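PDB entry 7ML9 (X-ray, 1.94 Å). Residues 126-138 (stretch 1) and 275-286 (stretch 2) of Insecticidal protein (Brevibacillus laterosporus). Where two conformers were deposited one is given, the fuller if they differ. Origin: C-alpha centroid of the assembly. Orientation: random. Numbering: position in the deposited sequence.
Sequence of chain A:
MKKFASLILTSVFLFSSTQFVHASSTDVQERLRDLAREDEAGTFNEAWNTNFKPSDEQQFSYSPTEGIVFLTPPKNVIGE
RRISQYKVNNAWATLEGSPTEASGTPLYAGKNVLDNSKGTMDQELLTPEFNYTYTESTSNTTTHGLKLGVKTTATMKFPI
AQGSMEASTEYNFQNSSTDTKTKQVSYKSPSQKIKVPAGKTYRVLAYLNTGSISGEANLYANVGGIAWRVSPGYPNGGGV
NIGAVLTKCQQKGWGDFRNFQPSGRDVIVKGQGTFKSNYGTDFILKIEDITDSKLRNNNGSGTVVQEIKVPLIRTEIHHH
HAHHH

Stretch 1, residues 126-138: LTPEFNYTYTEST
Stretch 2 275-286: FKSNYGTDFILK

Two extended segments of one chain, 126-138 and 275-286, run nearly antiparallel: strand 130-138, which continues beyond the stretch, and strand 275-286 make 164° between their N-to-C directions, their axes approach to 4.8 Å, and the two stretches together bury 593 Å². They pair closely at Thr-138 and Ser-277 (CA to CA 4.3 Å) and splay toward Phe-130 and Phe-283 (CA to CA 8.7 Å), so backbone contact gives way to side chains. Phe-275 (phi/psi -151/161, chi1 p), already within the strand, is extended. Lys-276 (chi1 p) contributes its carbonyl: its O lies 3.3 Å from Thr-138 CA, a CA-H...O contact. Ser-277 (t) and Thr-138 (m) point to the same face of the sheet as a non-hydrogen-bonded pair, and Ser-277 OG hydrogen-bonds Thr-138 OG1 at 3.0 Å; Ser-277 CA also sits 3.1 Å from Ser-137 O. Asn-278 (-137/154; chi1 69°, chi2 -84°) is the polar hub. Its N donates to Ser-137 O at 3.0 Å, while its amide ND2 reaches along the partner strand and donates to Thr-135 O at 3.2 Å and to Tyr-134 OH at 2.9 Å, bridging part of the widening gap. Asn-278 O faces Glu-136 CA at 3.5 Å. Tyr-279 (p) points its CA-to-CB bond away, and its CA lies 3.7 Å from Tyr-134 CE2; the same CE2 is 3.7 Å from Gly-280 N, so the Tyr-134 ring (chi1 -168°, chi2 78°) packs against backbone here. Thr-281 (-108/-53) breaks the regular beta conformation, and neither it nor Asp-282 touches stretch 1. Phe-283 (chi1 -75°, chi2 -84°) points toward the partner; its CZ lies 4.5 Å from Tyr-132 CB, and Tyr-132 N approaches the ring edge. Ile-284 is out of reach. Leu-285 (m, t) returns toward stretch 1, CD2 packing 4.0 Å from Phe-130 CD1 (Phe-130 chi1 m, chi2 90°). Lys-286 (chi1 t) makes no contact.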

# COMPACT_ATOMS: atom_id res chain seq x y z
N LEU A 126 43.44 11.95 -0.45
CA LEU A 126 42.06 11.80 -0.89
C LEU A 126 41.86 10.46 -1.59
O LEU A 126 42.64 10.08 -2.47
CB LEU A 126 41.69 12.95 -1.83
CG LEU A 126 41.57 14.29 -1.11
CD1 LEU A 126 41.73 15.44 -2.08
CD2 LEU A 126 40.20 14.33 -0.42
N THR A 127 40.80 9.75 -1.19
CA THR A 127 40.44 8.50 -1.84
C THR A 127 39.77 8.78 -3.18
O THR A 127 39.28 9.89 -3.43
CB THR A 127 39.49 7.67 -0.97
OG1 THR A 127 38.23 8.34 -0.86
CG2 THR A 127 40.07 7.44 0.41
N PRO A 128 39.75 7.80 -4.07
CA PRO A 128 38.89 7.92 -5.25
C PRO A 128 37.43 7.88 -4.83
O PRO A 128 37.09 7.60 -3.68
CB PRO A 128 39.27 6.69 -6.10
CG PRO A 128 40.55 6.17 -5.50
CD PRO A 128 40.52 6.55 -4.06
N GLU A 129 36.56 8.20 -5.78
CA GLU A 129 35.14 7.89 -5.61
C GLU A 129 34.91 6.42 -5.89
O GLU A 129 35.49 5.84 -6.81
CB GLU A 129 34.30 8.75 -6.55
CG GLU A 129 34.32 10.20 -6.17
CD GLU A 129 33.59 11.06 -7.15
OE1 GLU A 129 33.30 10.58 -8.27
OE2 GLU A 129 33.32 12.24 -6.82
N PHE A 130 34.07 5.80 -5.07
CA PHE A 130 33.64 4.45 -5.37
C PHE A 130 32.22 4.52 -5.93
O PHE A 130 31.56 5.56 -5.85
CB PHE A 130 33.72 3.56 -4.13
CG PHE A 130 35.14 3.36 -3.62
CD1 PHE A 130 35.68 4.24 -2.69
CD2 PHE A 130 35.92 2.30 -4.07
CE1 PHE A 130 36.98 4.06 -2.22
CE2 PHE A 130 37.23 2.11 -3.60
CZ PHE A 130 37.75 3.00 -2.68
N ASN A 131 31.77 3.41 -6.53
CA ASN A 131 30.48 3.40 -7.20
C ASN A 131 29.88 2.00 -7.13
O ASN A 131 30.57 1.02 -6.84
CB ASN A 131 30.60 3.84 -8.67
CG ASN A 131 31.17 2.74 -9.56
OD1 ASN A 131 30.46 1.82 -9.99
ND2 ASN A 131 32.47 2.85 -9.87
N TYR A 132 28.58 1.92 -7.41
CA TYR A 132 27.91 0.64 -7.48
C TYR A 132 26.70 0.82 -8.38
O TYR A 132 26.05 1.86 -8.32
CB TYR A 132 27.49 0.11 -6.10
CG TYR A 132 27.35 -1.38 -6.04
CD1 TYR A 132 26.14 -2.00 -6.36
CD2 TYR A 132 28.42 -2.19 -5.68
CE1 TYR A 132 26.02 -3.38 -6.33
CE2 TYR A 132 28.30 -3.57 -5.64
CZ TYR A 132 27.09 -4.15 -5.96
OH TYR A 132 26.98 -5.51 -5.93
N THR A 133 26.44 -0.15 -9.23
CA THR A 133 25.28 -0.12 -10.11
C THR A 133 24.22 -1.01 -9.49
O THR A 133 24.40 -2.23 -9.39
CB THR A 133 25.63 -0.56 -11.53
OG1 THR A 133 26.55 0.40 -12.08
CG2 THR A 133 24.36 -0.62 -12.40
N TYR A 134 23.14 -0.40 -9.05
CA TYR A 134 22.19 -1.07 -8.17
C TYR A 134 20.79 -0.98 -8.78
O TYR A 134 20.43 0.04 -9.36
CB TYR A 134 22.20 -0.41 -6.79
CG TYR A 134 21.47 -1.19 -5.73
CD1 TYR A 134 22.05 -2.29 -5.13
CD2 TYR A 134 20.17 -0.82 -5.34
CE1 TYR A 134 21.38 -3.02 -4.15
CE2 TYR A 134 19.50 -1.54 -4.37
CZ TYR A 134 20.10 -2.64 -3.78
OH TYR A 134 19.43 -3.36 -2.80
N THR A 135 20.02 -2.05 -8.62
CA THR A 135 18.62 -2.07 -9.06
C THR A 135 17.73 -1.89 -7.84
O THR A 135 17.54 -2.82 -7.06
CB THR A 135 18.30 -3.36 -9.80
OG1 THR A 135 19.14 -3.47 -10.95
CG2 THR A 135 16.81 -3.36 -10.23
N GLU A 136 17.19 -0.68 -7.69
CA GLU A 136 16.11 -0.43 -6.74
C GLU A 136 14.82 -1.03 -7.28
O GLU A 136 14.54 -0.98 -8.49
CB GLU A 136 15.93 1.07 -6.51
CG GLU A 136 17.17 1.80 -6.02
CD GLU A 136 16.96 3.30 -5.99
OE1 GLU A 136 15.93 3.76 -6.52
OE2 GLU A 136 17.82 4.02 -5.46
N SER A 137 14.03 -1.61 -6.39
CA SER A 137 12.79 -2.27 -6.74
C SER A 137 11.71 -1.83 -5.75
O SER A 137 11.98 -1.74 -4.55
CB SER A 137 12.94 -3.79 -6.71
OG SER A 137 11.92 -4.42 -7.47
N THR A 138 10.52 -1.55 -6.27
CA THR A 138 9.33 -1.35 -5.44
C THR A 138 8.23 -2.23 -6.00
O THR A 138 7.96 -2.18 -7.20
CB THR A 138 8.87 0.10 -5.45
OG1 THR A 138 9.90 0.95 -4.92
CG2 THR A 138 7.60 0.25 -4.62
N PHE A 275 3.30 -3.77 0.36
CA PHE A 275 4.34 -3.23 -0.52
C PHE A 275 5.71 -3.60 0.04
O PHE A 275 5.85 -3.94 1.22
CB PHE A 275 4.25 -1.71 -0.67
CG PHE A 275 4.59 -0.96 0.58
CD1 PHE A 275 3.61 -0.69 1.53
CD2 PHE A 275 5.89 -0.54 0.83
CE1 PHE A 275 3.91 -0.01 2.69
CE2 PHE A 275 6.21 0.14 2.00
CZ PHE A 275 5.22 0.41 2.93
N LYS A 276 6.71 -3.53 -0.82
CA LYS A 276 8.08 -3.71 -0.36
C LYS A 276 9.00 -2.94 -1.30
O LYS A 276 8.64 -2.65 -2.44
CB LYS A 276 8.48 -5.19 -0.31
CG LYS A 276 8.39 -5.89 -1.63
CD LYS A 276 8.86 -7.32 -1.50
CE LYS A 276 8.58 -8.11 -2.77
NZ LYS A 276 9.68 -9.06 -3.11
N SER A 277 10.19 -2.62 -0.80
CA SER A 277 11.11 -1.78 -1.56
C SER A 277 12.53 -2.04 -1.06
O SER A 277 12.73 -2.37 0.11
CB SER A 277 10.74 -0.31 -1.41
OG SER A 277 11.39 0.50 -2.37
N ASN A 278 13.50 -1.92 -1.97
CA ASN A 278 14.91 -2.08 -1.59
C ASN A 278 15.76 -1.00 -2.25
O ASN A 278 15.41 -0.46 -3.31
CB ASN A 278 15.44 -3.46 -1.94
CG ASN A 278 15.57 -3.66 -3.43
OD1 ASN A 278 14.59 -4.01 -4.09
ND2 ASN A 278 16.76 -3.41 -3.97
N TYR A 279 16.89 -0.70 -1.62
CA TYR A 279 17.64 0.49 -1.97
C TYR A 279 19.00 0.42 -1.27
O TYR A 279 19.16 -0.29 -0.27
CB TYR A 279 16.89 1.77 -1.57
CG TYR A 279 16.19 1.64 -0.23
CD1 TYR A 279 16.91 1.75 0.97
CD2 TYR A 279 14.83 1.37 -0.15
CE1 TYR A 279 16.29 1.61 2.20
CE2 TYR A 279 14.20 1.22 1.09
CZ TYR A 279 14.93 1.34 2.26
OH TYR A 279 14.30 1.20 3.48
N GLY A 280 19.97 1.15 -1.82
CA GLY A 280 21.19 1.40 -1.08
C GLY A 280 20.97 2.47 -0.03
O GLY A 280 20.14 3.37 -0.18
N THR A 281 21.72 2.37 1.07
CA THR A 281 21.63 3.33 2.16
C THR A 281 22.84 4.25 2.26
O THR A 281 22.69 5.48 2.26
CB THR A 281 21.41 2.58 3.49
OG1 THR A 281 22.36 1.52 3.64
CG2 THR A 281 20.00 1.95 3.50
N ASP A 282 24.05 3.69 2.32
CA ASP A 282 25.26 4.51 2.33
C ASP A 282 26.45 3.60 2.02
O ASP A 282 26.29 2.40 1.80
CB ASP A 282 25.42 5.24 3.68
CG ASP A 282 25.70 4.30 4.87
OD1 ASP A 282 25.87 3.07 4.71
OD2 ASP A 282 25.77 4.83 6.00
N PHE A 283 27.64 4.20 1.98
CA PHE A 283 28.88 3.44 1.86
C PHE A 283 29.60 3.41 3.21
O PHE A 283 29.57 4.38 3.97
CB PHE A 283 29.83 4.06 0.82
CG PHE A 283 29.42 3.81 -0.61
CD1 PHE A 283 29.77 2.63 -1.25
CD2 PHE A 283 28.69 4.76 -1.31
CE1 PHE A 283 29.41 2.41 -2.59
CE2 PHE A 283 28.33 4.55 -2.64
CZ PHE A 283 28.69 3.38 -3.27
N ILE A 284 30.23 2.28 3.51
CA ILE A 284 31.23 2.19 4.56
C ILE A 284 32.59 1.96 3.91
O ILE A 284 32.74 1.04 3.08
CB ILE A 284 30.89 1.09 5.58
CG1 ILE A 284 31.99 0.99 6.66
CG2 ILE A 284 30.65 -0.23 4.90
CD1 ILE A 284 31.45 0.58 8.03
N LEU A 285 33.57 2.80 4.25
CA LEU A 285 34.96 2.63 3.83
C LEU A 285 35.76 2.03 4.98
O LEU A 285 35.70 2.52 6.11
CB LEU A 285 35.58 3.95 3.40
CG LEU A 285 34.91 4.72 2.28
CD1 LEU A 285 35.79 5.88 1.82
CD2 LEU A 285 34.61 3.78 1.14
N LYS A 286 36.48 0.96 4.69
CA LYS A 286 37.32 0.26 5.65
C LYS A 286 38.78 0.51 5.26
O LYS A 286 39.18 0.22 4.13
CB LYS A 286 36.97 -1.22 5.63
CG LYS A 286 37.81 -2.16 6.46
CD LYS A 286 37.53 -3.58 5.99
CE LYS A 286 37.20 -4.52 7.12
NZ LYS A 286 38.07 -5.73 7.08